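Local coordinates for protein glucosamine-6-phosphate deaminase (Bacillus subtilis, PDB 2BKX) that belongs to an isomerase/lactonase enzyme family with a Rossmann-like alpha/beta fold and holds fructose-6-phosphate in a pocket of that fold, at residues D29-L34 and N60-N65; D22-K27 and L56-I61; N142-S147 and T156-T161; S150-V155 and L180-Q185. All blocks are in the same frame, centred on the assembly; numbering follows the deposited sequence.

Contact 1: D29-L34 and N60-N65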
loop_
_atom_site.group_PDB
_atom_site.type_symbol
_atom_site.label_atom_id
_atom_site.label_comp_id
_atom_site.label_asym_id
_atom_site.label_seq_id
_atom_site.Cartn_x
_atom_site.Cartn_y
_atom_site.Cartn_z
ATOM N N ASP A 29 -15.958 11.911 -3.134
ATOM C CA ASP A 29 -16.077 10.661 -3.857
ATOM C C ASP A 29 -14.723 10.154 -4.389
ATOM O O ASP A 29 -14.643 9.388 -5.369
ATOM C CB ASP A 29 -17.110 10.799 -4.955
ATOM C CG ASP A 29 -16.691 11.758 -6.035
ATOM O OD1 ASP A 29 -15.900 12.663 -5.745
ATOM O OD2 ASP A 29 -17.195 11.644 -7.170
ATOM N N ALA A 30 -13.668 10.539 -3.690
ATOM C CA ALA A 30 -12.334 10.078 -4.039
ATOM C C ALA A 30 -12.237 8.585 -3.963
ATOM O O ALA A 30 -12.946 7.938 -3.198
ATOM C CB ALA A 30 -11.292 10.682 -3.166
ATOM N N VAL A 31 -11.357 8.052 -4.798
ATOM C CA VAL A 31 -10.947 6.681 -4.797
ATOM C C VAL A 31 -9.551 6.639 -4.162
ATOM O O VAL A 31 -8.603 7.199 -4.717
ATOM C CB VAL A 31 -10.888 6.093 -6.234
ATOM C CG1 VAL A 31 -10.443 4.641 -6.170
ATOM C CG2 VAL A 31 -12.275 6.211 -6.894
ATOM N N LEU A 32 -9.445 5.985 -3.014
ATOM C CA LEU A 32 -8.175 5.903 -2.317
ATOM C C LEU A 32 -7.589 4.525 -2.529
ATOM O O LEU A 32 -8.234 3.515 -2.242
ATOM C CB LEU A 32 -8.346 6.099 -0.792
ATOM C CG LEU A 32 -9.209 7.261 -0.303
ATOM C CD1 LEU A 32 -9.266 7.188 1.214
ATOM C CD2 LEU A 32 -8.675 8.589 -0.807
ATOM N N GLY A 33 -6.336 4.483 -2.954
ATOM C CA GLY A 33 -5.576 3.251 -2.976
ATOM C C GLY A 33 -4.883 3.079 -1.657
ATOM O O GLY A 33 -4.210 4.012 -1.220
ATOM N N LEU A 34 -5.027 1.905 -1.020
ATOM C CA LEU A 34 -4.582 1.721 0.349
ATOM C C LEU A 34 -3.627 0.534 0.446
ATOM O O LEU A 34 -3.582 -0.327 -0.427
ATOM C CB LEU A 34 -5.796 1.524 1.271
ATOM C CG LEU A 34 -6.719 2.756 1.335
ATOM C CD1 LEU A 34 -7.898 2.402 2.251
ATOM C CD2 LEU A 34 -6.011 4.007 1.838
ATOM N N ASN A 60 -18.547 9.114 1.235
ATOM C CA ASN A 60 -18.624 8.925 -0.200
ATOM C C ASN A 60 -17.354 8.370 -0.825
ATOM O O ASN A 60 -17.276 8.274 -2.064
ATOM C CB ASN A 60 -19.113 10.200 -0.893
ATOM C CG ASN A 60 -20.577 10.442 -0.602
ATOM O OD1 ASN A 60 -21.447 9.750 -1.148
ATOM N ND2 ASN A 60 -20.851 11.342 0.311
ATOM N N ILE A 61 -16.424 7.939 0.017
ATOM C CA ILE A 61 -15.160 7.419 -0.489
ATOM C C ILE A 61 -15.318 6.010 -1.025
ATOM O O ILE A 61 -16.222 5.267 -0.630
ATOM C CB ILE A 61 -13.984 7.459 0.541
ATOM C CG1 ILE A 61 -14.074 6.373 1.630
ATOM C CG2 ILE A 61 -13.793 8.865 1.107
ATOM C CD1 ILE A 61 -12.769 6.172 2.397
ATOM N N THR A 62 -14.453 5.696 -1.968
ATOM C CA THR A 62 -14.226 4.330 -2.437
ATOM C C THR A 62 -12.781 3.997 -2.169
ATOM O O THR A 62 -11.941 4.867 -2.292
ATOM C CB THR A 62 -14.510 4.225 -3.957
ATOM O OG1 THR A 62 -15.888 4.578 -4.187
ATOM C CG2 THR A 62 -14.216 2.859 -4.493
ATOM N N THR A 63 -12.489 2.737 -1.825
ATOM C CA THR A 63 -11.086 2.329 -1.675
ATOM C C THR A 63 -10.763 1.068 -2.438
ATOM O O THR A 63 -11.631 0.185 -2.609
ATOM C CB THR A 63 -10.711 2.156 -0.187
ATOM O OG1 THR A 63 -11.370 1.029 0.390
ATOM C CG2 THR A 63 -11.089 3.381 0.619
ATOM N N VAL A 64 -9.494 0.987 -2.871
ATOM C CA VAL A 64 -8.950 -0.223 -3.487
ATOM C C VAL A 64 -7.624 -0.517 -2.777
ATOM O O VAL A 64 -6.800 0.383 -2.560
ATOM C CB VAL A 64 -8.749 -0.116 -5.015
ATOM C CG1 VAL A 64 -10.098 -0.007 -5.679
ATOM C CG2 VAL A 64 -7.918 1.066 -5.408
ATOM N N ASN A 65 -7.435 -1.776 -2.390
ATOM C CA ASN A 65 -6.208 -2.172 -1.737
ATOM C C ASN A 65 -5.217 -2.772 -2.732
ATOM O O ASN A 65 -5.599 -3.361 -3.750
ATOM C CB ASN A 65 -6.475 -3.159 -0.594
ATOM C CG ASN A 65 -6.479 -2.489 0.745
ATOM O OD1 ASN A 65 -5.492 -2.627 1.544
ATOM N ND2 ASN A 65 -7.493 -1.727 1.001
HETATM O O HOH W 1 -16.173 7.293 -4.261
#
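Strands 31-34 and 62-65 run parallel with 26° between their directions, pairing Val31, Leu32, Gly33 and Leu34 with Thr62, Thr63, Val64 and Asn65. Four backbone hydrogen bonds join them. Thr62 N donates to Ala30 O, Leu32 N to Thr62 O and Val64 N to Leu32 O. The last, Leu34 N to Val64 O, is 2.8 Å long and the most bent, 152° at the hydrogen. On the face of Leu32 and Leu34, Leu34 CD1 lies 3.7 Å from Thr63 CG2. This methyl is the branch anti to the carbonyl carbon (chi1 69°). The Thr63 hydroxyl is hydrogen-bonded to His99 ND1. The end of the Asn65 side chain comes nearer than its base, with ND2 3.7 Å from Leu34 CB. Just before the second strand, Ile61 CD1 meets Leu32 CD1 at 3.8 Å. Helix 9-26 covers both through Ile24. On the other face, Val31 and Thr62 lie side by side, with Val31 CG2 4.2 Å from Thr62 CB. Gly33 has no side chain, and Val64 CG2 packs 4.0 Å from Gly33 CA. A water lies 2.8 Å from Asp29 O and also close to Asn60 O and Thr62 OG1. Thr62 OG1 has a second partner in Arg98. The two strands are the parallel pair of a beta-alpha-beta unit, joined by a crossover through helix 41-53. Strand 31-34 has strand 128-131 on its other side, as in Rossmann-like sheets. The Asn65 side chain comes within about 5 Å of the bound fructose-6-phosphate.

Contact 2: D22-K27 and L56-I61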
loop_
_atom_site.group_PDB
_atom_site.type_symbol
_atom_site.label_atom_id
_atom_site.label_comp_id
_atom_site.label_asym_id
_atom_site.label_seq_id
_atom_site.Cartn_x
_atom_site.Cartn_y
_atom_site.Cartn_z
ATOM N N ASP A 22 -6.780 15.394 3.013
ATOM C CA ASP A 22 -6.876 16.422 1.963
ATOM C C ASP A 22 -7.535 15.846 0.713
ATOM O O ASP A 22 -8.379 16.477 0.077
ATOM C CB ASP A 22 -5.482 16.966 1.589
ATOM C CG ASP A 22 -4.909 17.925 2.595
ATOM O OD1 ASP A 22 -5.648 18.486 3.441
ATOM O OD2 ASP A 22 -3.685 18.183 2.523
ATOM N N THR A 23 -7.147 14.618 0.361
ATOM C CA THR A 23 -7.689 13.991 -0.868
ATOM C C THR A 23 -9.190 13.735 -0.700
ATOM O O THR A 23 -10.003 13.999 -1.591
ATOM C CB THR A 23 -6.971 12.651 -1.097
ATOM O OG1 THR A 23 -5.543 12.891 -1.186
ATOM C CG2 THR A 23 -7.470 11.956 -2.349
ATOM N N ILE A 24 -9.547 13.263 0.480
ATOM C CA ILE A 24 -10.935 12.970 0.809
ATOM C C ILE A 24 -11.815 14.226 0.812
ATOM O O ILE A 24 -12.956 14.197 0.376
ATOM C CB ILE A 24 -11.026 12.267 2.198
ATOM C CG1 ILE A 24 -10.377 10.884 2.187
ATOM C CG2 ILE A 24 -12.480 12.170 2.695
ATOM C CD1 ILE A 24 -10.166 10.326 3.592
ATOM N N LYS A 25 -11.308 15.316 1.354
ATOM C CA LYS A 25 -12.125 16.496 1.446
ATOM C C LYS A 25 -12.212 17.280 0.156
ATOM O O LYS A 25 -13.272 17.872 -0.112
ATOM C CB LYS A 25 -11.613 17.363 2.568
ATOM C CG LYS A 25 -11.881 16.805 3.934
ATOM C CD LYS A 25 -13.037 17.426 4.658
ATOM C CE LYS A 25 -12.791 18.843 5.025
ATOM N NZ LYS A 25 -13.819 19.300 5.979
ATOM N N GLU A 26 -11.161 17.289 -0.645
ATOM C CA GLU A 26 -11.195 17.971 -1.938
ATOM C C GLU A 26 -12.207 17.261 -2.862
ATOM O O GLU A 26 -12.876 17.883 -3.662
ATOM C CB GLU A 26 -9.808 17.936 -2.534
ATOM C CG GLU A 26 -9.622 18.635 -3.874
ATOM C CD GLU A 26 -8.214 18.452 -4.449
ATOM O OE1 GLU A 26 -7.748 19.355 -5.186
ATOM O OE2 GLU A 26 -7.563 17.409 -4.200
ATOM N N LYS A 27 -12.264 15.935 -2.740
ATOM C CA LYS A 27 -13.095 15.067 -3.595
ATOM C C LYS A 27 -13.735 14.022 -2.671
ATOM O O LYS A 27 -13.127 12.988 -2.381
ATOM C CB LYS A 27 -12.208 14.415 -4.651
ATOM C CG LYS A 27 -12.980 13.656 -5.673
ATOM C CD LYS A 27 -12.099 13.220 -6.828
ATOM C CE LYS A 27 -12.941 12.635 -7.930
ATOM N NZ LYS A 27 -12.067 11.931 -8.954
ATOM N N LEU A 56 -14.173 14.559 10.226
ATOM C CA LEU A 56 -13.866 14.163 8.886
ATOM C C LEU A 56 -14.733 12.985 8.476
ATOM O O LEU A 56 -14.742 11.976 9.159
ATOM C CB LEU A 56 -12.370 13.745 8.805
ATOM C CG LEU A 56 -11.881 13.204 7.466
ATOM C CD1 LEU A 56 -11.953 14.195 6.325
ATOM C CD2 LEU A 56 -10.460 12.605 7.598
ATOM N N SER A 57 -15.442 13.114 7.353
ATOM C CA SER A 57 -16.384 12.079 6.874
ATOM C C SER A 57 -15.816 11.250 5.730
ATOM O O SER A 57 -15.233 11.765 4.783
ATOM C CB SER A 57 -17.677 12.697 6.375
ATOM O OG SER A 57 -18.588 11.670 5.930
ATOM N N PHE A 58 -16.072 9.956 5.777
ATOM C CA PHE A 58 -15.669 9.013 4.753
ATOM C C PHE A 58 -16.873 8.496 3.948
ATOM O O PHE A 58 -16.797 7.511 3.232
ATOM C CB PHE A 58 -14.897 7.869 5.432
ATOM C CG PHE A 58 -13.673 8.333 6.264
ATOM C CD1 PHE A 58 -13.818 8.810 7.556
ATOM C CD2 PHE A 58 -12.379 8.205 5.764
ATOM C CE1 PHE A 58 -12.687 9.231 8.316
ATOM C CE2 PHE A 58 -11.262 8.630 6.513
ATOM C CZ PHE A 58 -11.425 9.129 7.782
ATOM N N GLN A 59 -18.015 9.183 4.056
ATOM C CA GLN A 59 -19.261 8.646 3.517
ATOM C C GLN A 59 -19.287 8.348 2.023
ATOM O O GLN A 59 -19.986 7.440 1.576
ATOM C CB GLN A 59 -20.456 9.554 3.897
ATOM C CG GLN A 59 -20.818 9.389 5.339
ATOM C CD GLN A 59 -22.133 9.992 5.751
ATOM O OE1 GLN A 59 -22.950 10.418 4.917
ATOM N NE2 GLN A 59 -22.364 10.003 7.061
ATOM N N ASN A 60 -18.547 9.114 1.235
ATOM C CA ASN A 60 -18.624 8.925 -0.200
ATOM C C ASN A 60 -17.354 8.370 -0.825
ATOM O O ASN A 60 -17.276 8.274 -2.064
ATOM C CB ASN A 60 -19.113 10.200 -0.893
ATOM C CG ASN A 60 -20.577 10.442 -0.602
ATOM O OD1 ASN A 60 -21.447 9.750 -1.148
ATOM N ND2 ASN A 60 -20.851 11.342 0.311
ATOM N N ILE A 61 -16.424 7.939 0.017
ATOM C CA ILE A 61 -15.160 7.419 -0.489
ATOM C C ILE A 61 -15.318 6.010 -1.025
ATOM O O ILE A 61 -16.222 5.267 -0.630
ATOM C CB ILE A 61 -13.984 7.459 0.541
ATOM C CG1 ILE A 61 -14.074 6.373 1.630
ATOM C CG2 ILE A 61 -13.793 8.865 1.107
ATOM C CD1 ILE A 61 -12.769 6.172 2.397
#
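Ile24 on helix 9-26 presses into the bend formed by Leu56, Ser57, Phe58 and Ile61. This is a helix packed on a loop at the N-terminal ends of strands 31-34 and 62-69 in the alpha/beta fold. The helix leads to strand 31-34 and the loop leads into strand 62-69. The two ends of Ile24 meet different groups. CG2, anti to the backbone N, lies 3.5 Å from Ser57 O and 3.9 Å from Ile61 CG2. CD1, carried outward by an extended chi2 of 167°, comes 3.6 Å from Phe58 CE2 and meets the ring obliquely. Leu56 CD1 is more distant, 4.2 Å from Ile24 CG2. It lies nearer the next helix residue, with Lys25 CG at 3.5 Å. The Lys25 chain bends beyond CG, and its CD also stays beside Leu56 CD1. No hydrogen bond crosses the contact, which is mainly apolar packing with one methyl against the Ser57 carbonyl. Further out, the loop is set by its own turn and by outside partners. A type I turn runs from Phe58 to Ile61, and it brings Ile61 CD1 to the edge of the Phe58 ring, in its plane. His51, near the end of helix 41-53, meets the same ring with the planes at about 65°. Its ND1 is also hydrogen-bonded to Leu56 O. Asp93 accepts from Phe58 N and is hydrogen-bonded to Ser57 OG, and so fixes the start of the turn. Ser57 closes an ST turn, its OG accepting from Gln59 N at 3.2 Å.

Contact 3: N142-S147 and T156-T161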
loop_
_atom_site.group_PDB
_atom_site.type_symbol
_atom_site.label_atom_id
_atom_site.label_comp_id
_atom_site.label_asym_id
_atom_site.label_seq_id
_atom_site.Cartn_x
_atom_site.Cartn_y
_atom_site.Cartn_z
ATOM N N ASN A 142 4.878 -6.559 -6.034
ATOM C CA ASN A 142 5.680 -6.577 -7.261
ATOM C C ASN A 142 7.142 -6.698 -6.901
ATOM O O ASN A 142 7.748 -5.711 -6.483
ATOM C CB ASN A 142 5.420 -5.319 -8.089
ATOM C CG ASN A 142 3.990 -5.207 -8.501
ATOM O OD1 ASN A 142 3.553 -5.893 -9.440
ATOM N ND2 ASN A 142 3.256 -4.323 -7.856
ATOM N N GLU A 143 7.655 -7.936 -6.972
ATOM C CA GLU A 143 9.015 -8.228 -6.544
ATOM C C GLU A 143 10.014 -7.853 -7.626
ATOM O O GLU A 143 9.647 -7.646 -8.789
ATOM C CB GLU A 143 9.158 -9.701 -6.189
ATOM C CG GLU A 143 8.226 -10.192 -5.075
ATOM C CD GLU A 143 8.639 -9.879 -3.661
ATOM O OE1 GLU A 143 9.337 -8.875 -3.421
ATOM O OE2 GLU A 143 8.297 -10.656 -2.727
ATOM N N PRO A 144 11.307 -7.790 -7.269
ATOM C CA PRO A 144 12.315 -7.527 -8.290
ATOM C C PRO A 144 12.180 -8.394 -9.517
ATOM O O PRO A 144 11.904 -9.596 -9.427
ATOM C CB PRO A 144 13.612 -7.793 -7.529
ATOM C CG PRO A 144 13.289 -7.421 -6.123
ATOM C CD PRO A 144 11.893 -7.887 -5.923
ATOM N N GLY A 145 12.310 -7.737 -10.669
ATOM C CA GLY A 145 12.129 -8.374 -11.943
ATOM C C GLY A 145 10.776 -8.178 -12.580
ATOM O O GLY A 145 10.557 -8.639 -13.699
ATOM N N THR A 146 9.848 -7.513 -11.881
ATOM C CA THR A 146 8.525 -7.326 -12.412
ATOM C C THR A 146 8.558 -6.207 -13.455
ATOM O O THR A 146 9.136 -5.147 -13.239
ATOM C CB THR A 146 7.544 -6.950 -11.271
ATOM O OG1 THR A 146 7.505 -7.995 -10.292
ATOM C CG2 THR A 146 6.118 -6.749 -11.747
ATOM N N SER A 147 7.915 -6.442 -14.580
ATOM C CA SER A 147 7.747 -5.396 -15.578
ATOM C C SER A 147 7.031 -4.163 -15.043
ATOM O O SER A 147 6.028 -4.271 -14.305
ATOM C CB SER A 147 6.889 -5.915 -16.731
ATOM O OG SER A 147 6.649 -4.901 -17.694
ATOM N N THR A 156 4.465 -15.111 -6.855
ATOM C CA THR A 156 5.107 -15.954 -5.865
ATOM C C THR A 156 5.999 -15.028 -5.048
ATOM O O THR A 156 6.888 -14.391 -5.585
ATOM C CB THR A 156 5.916 -17.084 -6.548
ATOM O OG1 THR A 156 5.018 -17.877 -7.312
ATOM C CG2 THR A 156 6.659 -17.959 -5.553
ATOM N N LEU A 157 5.751 -14.943 -3.753
ATOM C CA LEU A 157 6.491 -14.065 -2.894
ATOM C C LEU A 157 7.958 -14.480 -2.778
ATOM O O LEU A 157 8.310 -15.663 -2.667
ATOM C CB LEU A 157 5.881 -14.020 -1.501
ATOM C CG LEU A 157 4.424 -13.549 -1.463
ATOM C CD1 LEU A 157 3.910 -13.628 -0.045
ATOM C CD2 LEU A 157 4.271 -12.131 -1.950
ATOM N N ASN A 158 8.834 -13.487 -2.794
ATOM C CA ASN A 158 10.242 -13.785 -2.562
ATOM C C ASN A 158 10.450 -14.244 -1.131
ATOM O O ASN A 158 9.732 -13.849 -0.200
ATOM C CB ASN A 158 11.095 -12.550 -2.816
ATOM C CG ASN A 158 11.306 -12.250 -4.296
ATOM O OD1 ASN A 158 10.709 -12.853 -5.207
ATOM N ND2 ASN A 158 12.187 -11.294 -4.534
ATOM N N GLU A 159 11.491 -15.027 -0.903
ATOM C CA GLU A 159 11.781 -15.448 0.463
ATOM C C GLU A 159 12.013 -14.276 1.422
ATOM O O GLU A 159 11.607 -14.329 2.579
ATOM C CB GLU A 159 12.947 -16.444 0.496
ATOM C CG GLU A 159 12.670 -17.730 -0.353
ATOM C CD GLU A 159 11.260 -18.374 -0.211
ATOM O OE1 GLU A 159 10.660 -18.460 0.887
ATOM O OE2 GLU A 159 10.733 -18.847 -1.245
ATOM N N GLN A 160 12.629 -13.194 0.954
ATOM C CA GLN A 160 12.829 -12.032 1.845
ATOM C C GLN A 160 11.510 -11.450 2.349
ATOM O O GLN A 160 11.424 -10.971 3.466
ATOM C CB GLN A 160 13.626 -10.953 1.150
ATOM C CG GLN A 160 14.126 -9.911 2.055
ATOM C CD GLN A 160 14.597 -8.726 1.302
ATOM O OE1 GLN A 160 15.792 -8.468 1.205
ATOM N NE2 GLN A 160 13.667 -8.017 0.723
ATOM N N THR A 161 10.483 -11.477 1.503
ATOM C CA THR A 161 9.163 -10.990 1.867
ATOM C C THR A 161 8.510 -11.889 2.900
ATOM O O THR A 161 7.962 -11.421 3.897
ATOM C CB THR A 161 8.314 -10.891 0.627
ATOM O OG1 THR A 161 8.970 -9.980 -0.253
ATOM C CG2 THR A 161 6.912 -10.397 0.953
HETATM O O HOH W 2 12.592 -11.418 -7.538
#
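Glu143 reaches across to Asn158 and Thr161, and its OE2 is the tight point of the contact. This oxygen is gripped by two donors. Thr161 OG1 gives its proton at 2.7 Å, on the syn lone pair of OE2. Asn158 N donates at 2.9 Å to OE2 from above the carboxylate, 44° out of its plane. The Glu143 chain bends at chi2 (-80°), which turns CD toward the start of helix 159-165. There the carboxylate stacks on the Asn158 amide with the planes only 12° apart, and Glu143 CD is 3.6 Å from Asn158 CG. The other oxygen, OE1, is hydrogen-bonded to His138 ND1 and Asn136 ND2. With both oxygens held, the carboxylate has little freedom to rotate. His138 also belongs to the fructose-6-phosphate pocket, so Glu143 is a second-shell partner of that site. The Pro144 side is looser. Pro144 CD merely lies 3.7 Å from Asn158 ND2. A water bridges the segments here, donating to Pro144 O at 2.7 Å and accepting from Asn158 ND2 at 3.0 Å. Pro144 is part of a type II turn from Glu143 to Thr146, with exposed Gly145 at its third position. Glu143 O takes two bonds from Thr146, one from N and one from OG1. The loop follows strand 128-131 and precedes strand 153-156. Asn142 packs on helix 184-188 and on Thr181 of strand 178-181. Asn158 stands at the N-cap position of helix 159-165, just after strand 153-156.

Contact 4: S150-V155 and L180-Q185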
loop_
_atom_site.group_PDB
_atom_site.type_symbol
_atom_site.label_atom_id
_atom_site.label_comp_id
_atom_site.label_asym_id
_atom_site.label_seq_id
_atom_site.Cartn_x
_atom_site.Cartn_y
_atom_site.Cartn_z
ATOM N N SER A 150 3.343 -4.181 -15.711
ATOM C CA SER A 150 2.510 -5.179 -15.072
ATOM C C SER A 150 1.190 -4.616 -14.576
ATOM O O SER A 150 1.105 -3.456 -14.155
ATOM C CB SER A 150 3.271 -5.806 -13.909
ATOM O OG SER A 150 3.709 -4.876 -12.956
ATOM N N ARG A 151 0.176 -5.479 -14.627
ATOM C CA ARG A 151 -1.173 -5.200 -14.144
ATOM C C ARG A 151 -1.466 -6.143 -12.969
ATOM O O ARG A 151 -0.562 -6.856 -12.530
ATOM C CB ARG A 151 -2.162 -5.371 -15.295
ATOM C CG ARG A 151 -1.971 -4.328 -16.385
ATOM C CD ARG A 151 -2.578 -3.008 -16.020
ATOM N NE ARG A 151 -2.427 -2.030 -17.105
ATOM C CZ ARG A 151 -2.967 -0.850 -17.084
ATOM N NH1 ARG A 151 -2.762 -0.010 -18.108
ATOM N NH2 ARG A 151 -3.660 -0.471 -16.028
ATOM N N THR A 152 -2.685 -6.121 -12.428
ATOM C CA THR A 152 -2.958 -6.929 -11.255
ATOM C C THR A 152 -2.685 -8.390 -11.623
ATOM O O THR A 152 -3.105 -8.864 -12.700
ATOM C CB THR A 152 -4.409 -6.717 -10.779
ATOM O OG1 THR A 152 -4.652 -5.329 -10.459
ATOM C CG2 THR A 152 -4.705 -7.530 -9.573
ATOM N N HIS A 153 -1.980 -9.120 -10.756
ATOM C CA HIS A 153 -1.535 -10.467 -11.079
ATOM C C HIS A 153 -1.210 -11.278 -9.846
ATOM O O HIS A 153 -1.030 -10.714 -8.765
ATOM C CB HIS A 153 -0.355 -10.446 -12.062
ATOM C CG HIS A 153 0.921 -9.867 -11.526
ATOM N ND1 HIS A 153 1.079 -8.538 -11.235
ATOM C CD2 HIS A 153 2.126 -10.442 -11.316
ATOM C CE1 HIS A 153 2.314 -8.328 -10.797
ATOM N NE2 HIS A 153 2.967 -9.473 -10.823
ATOM N N VAL A 154 -1.135 -12.597 -10.059
ATOM C CA VAL A 154 -0.704 -13.573 -9.079
ATOM C C VAL A 154 0.802 -13.647 -9.070
ATOM O O VAL A 154 1.426 -13.753 -10.109
ATOM C CB VAL A 154 -1.287 -14.959 -9.371
ATOM C CG1 VAL A 154 -0.881 -15.980 -8.301
ATOM C CG2 VAL A 154 -2.796 -14.870 -9.421
ATOM N N VAL A 155 1.387 -13.553 -7.880
ATOM C CA VAL A 155 2.827 -13.571 -7.668
ATOM C C VAL A 155 3.252 -14.602 -6.657
ATOM O O VAL A 155 2.509 -14.923 -5.726
ATOM C CB VAL A 155 3.342 -12.188 -7.222
ATOM C CG1 VAL A 155 3.026 -11.180 -8.316
ATOM C CG2 VAL A 155 2.730 -11.760 -5.865
ATOM N N LEU A 180 -1.963 -11.963 -4.533
ATOM C CA LEU A 180 -2.549 -11.180 -5.616
ATOM C C LEU A 180 -2.167 -9.723 -5.378
ATOM O O LEU A 180 -2.308 -9.238 -4.258
ATOM C CB LEU A 180 -4.071 -11.287 -5.570
ATOM C CG LEU A 180 -4.644 -12.633 -5.977
ATOM C CD1 LEU A 180 -4.294 -13.741 -5.004
ATOM C CD2 LEU A 180 -6.157 -12.496 -6.092
ATOM N N THR A 181 -1.641 -9.040 -6.395
ATOM C CA THR A 181 -1.212 -7.650 -6.230
ATOM C C THR A 181 -1.545 -6.811 -7.463
ATOM O O THR A 181 -1.434 -7.260 -8.597
ATOM C CB THR A 181 0.308 -7.579 -5.970
ATOM O OG1 THR A 181 0.691 -6.227 -5.673
ATOM C CG2 THR A 181 1.135 -8.128 -7.077
ATOM N N MET A 182 -1.954 -5.590 -7.198
ATOM C CA MET A 182 -1.966 -4.545 -8.223
ATOM C C MET A 182 -0.600 -4.528 -8.848
ATOM O O MET A 182 0.405 -4.719 -8.146
ATOM C CB MET A 182 -2.166 -3.204 -7.591
ATOM C CG MET A 182 -3.505 -2.906 -7.261
ATOM S SD MET A 182 -3.485 -1.155 -6.671
ATOM C CE MET A 182 -4.744 -1.594 -6.095
ATOM N N GLY A 183 -0.531 -4.326 -10.160
ATOM C CA GLY A 183 0.763 -4.254 -10.818
ATOM C C GLY A 183 1.387 -2.879 -10.752
ATOM O O GLY A 183 0.800 -1.908 -10.230
ATOM N N ILE A 184 2.596 -2.790 -11.273
ATOM C CA ILE A 184 3.283 -1.522 -11.283
ATOM C C ILE A 184 2.543 -0.491 -12.139
ATOM O O ILE A 184 2.428 0.677 -11.751
ATOM C CB ILE A 184 4.753 -1.673 -11.683
ATOM C CG1 ILE A 184 5.487 -2.556 -10.666
ATOM C CG2 ILE A 184 5.433 -0.319 -11.850
ATOM C CD1 ILE A 184 6.906 -2.873 -10.963
ATOM N N GLN A 185 2.028 -0.904 -13.302
ATOM C CA GLN A 185 1.282 0.044 -14.098
ATOM C C GLN A 185 -0.022 0.444 -13.401
ATOM O O GLN A 185 -0.468 1.593 -13.471
ATOM C CB GLN A 185 1.001 -0.495 -15.500
ATOM C CG GLN A 185 0.212 0.447 -16.357
ATOM C CD GLN A 185 0.926 1.718 -16.652
ATOM O OE1 GLN A 185 1.904 1.711 -17.365
ATOM N NE2 GLN A 185 0.414 2.833 -16.133
#
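Thr181 sits beside His153 where strand 153-156 pairs antiparallel with strand 178-181, at the side of the mixed sheet. Thr181, Gln185 and Ser150 are the residues most buried by this contact. His153 and Thr181 form a hydrogen-bonded pair: His153 N donates to Thr181 O at 2.9 Å, and Thr181 N to His153 O at 3.0 Å. Thr181 CG2 touches two side chains, Val155 CG1 at 3.8 Å and His153 CE1 at 3.9 Å. The Thr181 hydroxyl, anti to the backbone N, donates to Met182 O, and it also accepts from Phe141 N. Past the strand, the chain enters helix 184-188, with Gly183 at the N-cap position. Ser150 meets the first N-H groups of this helix with two acceptors. Its OG, between the backbone N and the carbonyl carbon (chi1 57°), takes Ile184 N at 2.9 Å. Its carbonyl O takes Gln185 N at 2.8 Å. Ser150 OG has a further bond to Ser147 O. Gly183 CA packs against the carbonyls of both Ser150 and Arg151. Gln185 and Arg151 lie side by side, pointing the same way, and Gln185 CG lies over the centre of one guanidinium face, 3.5 Å from Arg151 NH1. The guanidinium and the Gln185 amide planes are 38° apart. On helix 109-122, Glu117 OE2 takes the Arg151 salt bridge and Glu117 OE1 is hydrogen-bonded to Thr152 OG1. The bend before the strand is tied back on itself by His153 ND1, which donates to Arg151 O at 2.7 Å, the oxygen lying 23° out of the imidazole plane.

Contacts 1, 2 and 4 are largely buried, and contact 3 is only partly so. Contacts 1 and 2 share Asn60 and Ile61, and they touch through Leu32 and helix 9-26. Contact 1 is held by backbone bonds, whereas contact 2 is mainly apolar, with no hydrogen bond across it. Contact 3 lies on the opposite side of the chain's centre from contacts 1 and 2. Contacts 3 and 4 join through Asn142, whose ND2 probably donates to Met182 O. Side-chain oxygens take part in both: a carboxylate in contact 3, and in contact 4 a serine at a helix start beside an antiparallel strand pair. Contacts 1 and 4 belong to one sheet, where strands 62-69 and 178-181 are neighbours.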